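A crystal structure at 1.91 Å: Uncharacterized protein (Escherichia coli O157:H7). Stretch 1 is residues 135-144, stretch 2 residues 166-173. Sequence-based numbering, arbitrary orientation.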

# COMPACT_ATOMS: atom_id res chain seq x y z
N ALA A 135 7.16 10.63 10.10
CA ALA A 135 7.79 10.05 11.29
C ALA A 135 8.62 8.84 10.89
O ALA A 135 8.29 8.13 9.93
CB ALA A 135 6.74 9.67 12.36
N TRP A 136 9.72 8.62 11.63
CA TRP A 136 10.58 7.46 11.45
C TRP A 136 10.89 6.83 12.79
O TRP A 136 11.22 7.54 13.75
CB TRP A 136 11.91 7.83 10.77
CG TRP A 136 11.75 8.58 9.47
CD1 TRP A 136 11.80 8.06 8.21
CD2 TRP A 136 11.52 9.99 9.32
NE1 TRP A 136 11.61 9.06 7.27
CE2 TRP A 136 11.44 10.25 7.93
CE3 TRP A 136 11.40 11.06 10.22
CZ2 TRP A 136 11.23 11.53 7.43
CZ3 TRP A 136 11.18 12.33 9.72
CH2 TRP A 136 11.10 12.55 8.34
N HIS A 137 10.84 5.50 12.85
CA HIS A 137 11.26 4.73 14.01
C HIS A 137 12.57 4.03 13.67
O HIS A 137 12.63 3.28 12.69
CB HIS A 137 10.20 3.70 14.41
CG HIS A 137 10.59 2.85 15.58
ND1 HIS A 137 10.11 3.07 16.86
CD2 HIS A 137 11.42 1.78 15.68
CE1 HIS A 137 10.62 2.17 17.68
NE2 HIS A 137 11.42 1.38 16.99
N ILE A 138 13.61 4.29 14.45
CA ILE A 138 14.91 3.66 14.26
C ILE A 138 15.48 3.32 15.62
O ILE A 138 15.53 4.18 16.50
CB ILE A 138 15.90 4.56 13.51
CG1 ILE A 138 15.23 5.30 12.37
CG2 ILE A 138 17.10 3.73 13.05
CD1 ILE A 138 16.02 6.44 11.84
N LYS A 139 15.93 2.07 15.77
CA LYS A 139 16.61 1.61 16.98
C LYS A 139 15.86 2.02 18.25
O LYS A 139 16.40 2.65 19.15
CB LYS A 139 18.05 2.13 17.01
CG LYS A 139 18.94 1.56 15.89
CD LYS A 139 20.28 2.29 15.80
CE LYS A 139 21.16 1.72 14.68
NZ LYS A 139 21.06 2.51 13.41
N GLY A 140 14.57 1.66 18.30
CA GLY A 140 13.76 1.96 19.47
C GLY A 140 13.45 3.42 19.69
O GLY A 140 12.87 3.77 20.73
N GLN A 141 13.79 4.29 18.75
CA GLN A 141 13.62 5.73 18.88
C GLN A 141 12.75 6.25 17.74
O GLN A 141 12.76 5.70 16.63
CB GLN A 141 15.00 6.44 18.87
CG GLN A 141 14.96 7.96 18.91
CD GLN A 141 14.16 8.52 20.08
OE1 GLN A 141 14.11 7.92 21.16
NE2 GLN A 141 13.54 9.68 19.88
N ASN A 142 12.00 7.32 18.01
CA ASN A 142 11.07 7.89 17.05
C ASN A 142 11.46 9.32 16.71
O ASN A 142 11.87 10.09 17.59
CB ASN A 142 9.65 7.83 17.60
CG ASN A 142 9.17 6.41 17.80
OD1 ASN A 142 9.05 5.65 16.84
ND2 ASN A 142 8.89 6.05 19.05
N TYR A 143 11.35 9.67 15.42
CA TYR A 143 11.67 11.00 14.91
C TYR A 143 10.51 11.52 14.06
O TYR A 143 9.79 10.74 13.44
CB TYR A 143 12.95 10.98 14.05
CG TYR A 143 14.11 10.34 14.78
CD1 TYR A 143 14.27 8.96 14.78
CD2 TYR A 143 15.03 11.11 15.47
CE1 TYR A 143 15.32 8.36 15.45
CE2 TYR A 143 16.09 10.52 16.14
CZ TYR A 143 16.23 9.15 16.13
OH TYR A 143 17.28 8.55 16.79
N THR A 144 10.35 12.85 14.02
CA THR A 144 9.33 13.48 13.20
C THR A 144 9.93 14.69 12.49
O THR A 144 10.93 15.26 12.92
CB THR A 144 8.10 13.94 14.02
OG1 THR A 144 8.51 14.97 14.94
CG2 THR A 144 7.52 12.78 14.86
N ALA A 166 14.74 9.90 1.59
CA ALA A 166 16.01 10.62 1.76
C ALA A 166 16.27 10.96 3.22
O ALA A 166 17.42 10.92 3.68
CB ALA A 166 16.00 11.89 0.89
N GLN A 167 15.22 11.33 3.96
CA GLN A 167 15.44 11.66 5.36
C GLN A 167 15.75 10.42 6.20
O GLN A 167 16.45 10.52 7.20
CB GLN A 167 14.23 12.41 5.95
CG GLN A 167 14.49 12.93 7.39
CD GLN A 167 15.43 14.14 7.44
OE1 GLN A 167 15.35 15.05 6.60
NE2 GLN A 167 16.32 14.14 8.42
N LEU A 168 15.23 9.25 5.82
CA LEU A 168 15.66 8.05 6.54
C LEU A 168 17.15 7.82 6.34
O LEU A 168 17.87 7.45 7.27
CB LEU A 168 14.83 6.84 6.11
CG LEU A 168 15.29 5.55 6.79
CD1 LEU A 168 15.22 5.67 8.33
CD2 LEU A 168 14.41 4.40 6.33
N LEU A 169 17.64 8.06 5.12
CA LEU A 169 19.07 7.98 4.85
C LEU A 169 19.85 8.91 5.78
O LEU A 169 20.86 8.52 6.36
CB LEU A 169 19.33 8.33 3.39
CG LEU A 169 18.95 7.17 2.45
CD1 LEU A 169 19.10 7.53 0.98
CD2 LEU A 169 19.87 5.99 2.77
N GLN A 170 19.38 10.16 5.93
CA GLN A 170 20.05 11.11 6.82
C GLN A 170 20.08 10.57 8.25
O GLN A 170 21.11 10.62 8.92
CB GLN A 170 19.34 12.46 6.78
CG GLN A 170 19.82 13.46 7.85
CD GLN A 170 21.27 13.87 7.67
OE1 GLN A 170 22.03 14.05 8.63
NE2 GLN A 170 21.67 14.03 6.42
N LEU A 171 18.94 10.05 8.72
CA LEU A 171 18.87 9.58 10.09
C LEU A 171 19.69 8.31 10.31
O LEU A 171 20.00 7.97 11.45
CB LEU A 171 17.40 9.35 10.48
CG LEU A 171 16.53 10.61 10.49
CD1 LEU A 171 15.06 10.29 10.79
CD2 LEU A 171 17.06 11.63 11.49
N LEU A 172 20.05 7.59 9.24
CA LEU A 172 20.85 6.38 9.35
C LEU A 172 22.35 6.65 9.34
O LEU A 172 23.13 5.70 9.49
CB LEU A 172 20.49 5.40 8.23
CG LEU A 172 19.17 4.65 8.39
CD1 LEU A 172 18.90 3.79 7.16
CD2 LEU A 172 19.20 3.81 9.67
N LEU A 173 22.77 7.89 9.16
CA LEU A 173 24.18 8.22 9.27
C LEU A 173 24.66 7.91 10.69
O LEU A 173 23.93 8.13 11.66
CB LEU A 173 24.43 9.68 8.92
CG LEU A 173 24.04 10.11 7.51
CD1 LEU A 173 24.20 11.61 7.38
CD2 LEU A 173 24.89 9.37 6.49
OXT LEU A 173 25.77 7.41 10.89
O HOH W 1 22.60 4.05 12.26

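Stretch 1 is a β-hairpin: strands 135-138 and 141-144 are joined by a type I' turn from Ile-138 to Gln-141. Paired backbone hydrogen bonds set the register, Trp-136 N to Tyr-143 O at 2.8 Å and Tyr-143 N to Trp-136 O at 2.7 Å. Gly-140, with phi 69°, occupies a turn position whose positive phi favours glycine. In stretch 2, residues 166-171 belong to a helix, which runs at 37° to strand 135-138 with the axes 9.8 Å apart at closest approach. No direct hydrogen bond crosses between the stretches, so side-chain packing carries the contact, burying 369 Å² summed over both sides.

Strand alternation selects the residues that face the helix. The CA-to-CB bonds of Trp-136 and Ile-138 point toward it, whereas those of Ala-135 and His-137 point away; His-137 ND1 instead donates a hydrogen bond to Asn-142 OD1 (2.8 Å) within the hairpin.

Trp-136 suits its buried place by spanning more than one helical turn. Gln-167 CG lies over one face of the six-membered ring of Trp-136, 3.9 Å from its centroid and 27° off the normal, a CH-pi contact made by the aliphatic part of a polar side chain; the Gln-167 amide is hydrogen-bonded elsewhere in the structure. Farther along, Trp-136 CE3 meets Leu-171 CD1 at 3.8 Å. Leu-171 CD1 also lies 3.9 Å from Tyr-143 CB, so Leu-171 touches both strands.

Ile-138 extends the apolar patch: its CD1 approaches Leu-171 CB (3.5 Å) and Leu-168 CD1 (3.7 Å), while its CG2 reaches Leu-172 CD2 (4.0 Å). Branched aliphatic chains fill this buried space without leaving polar groups unsatisfied.

At the exposed margin, Lys-139 starts sideways, but its end comes nearer stretch 2. A water bridges the stretches here, accepting from Lys-139 NZ at 2.5 Å and donating to Leu-172 O at 3.3 Å.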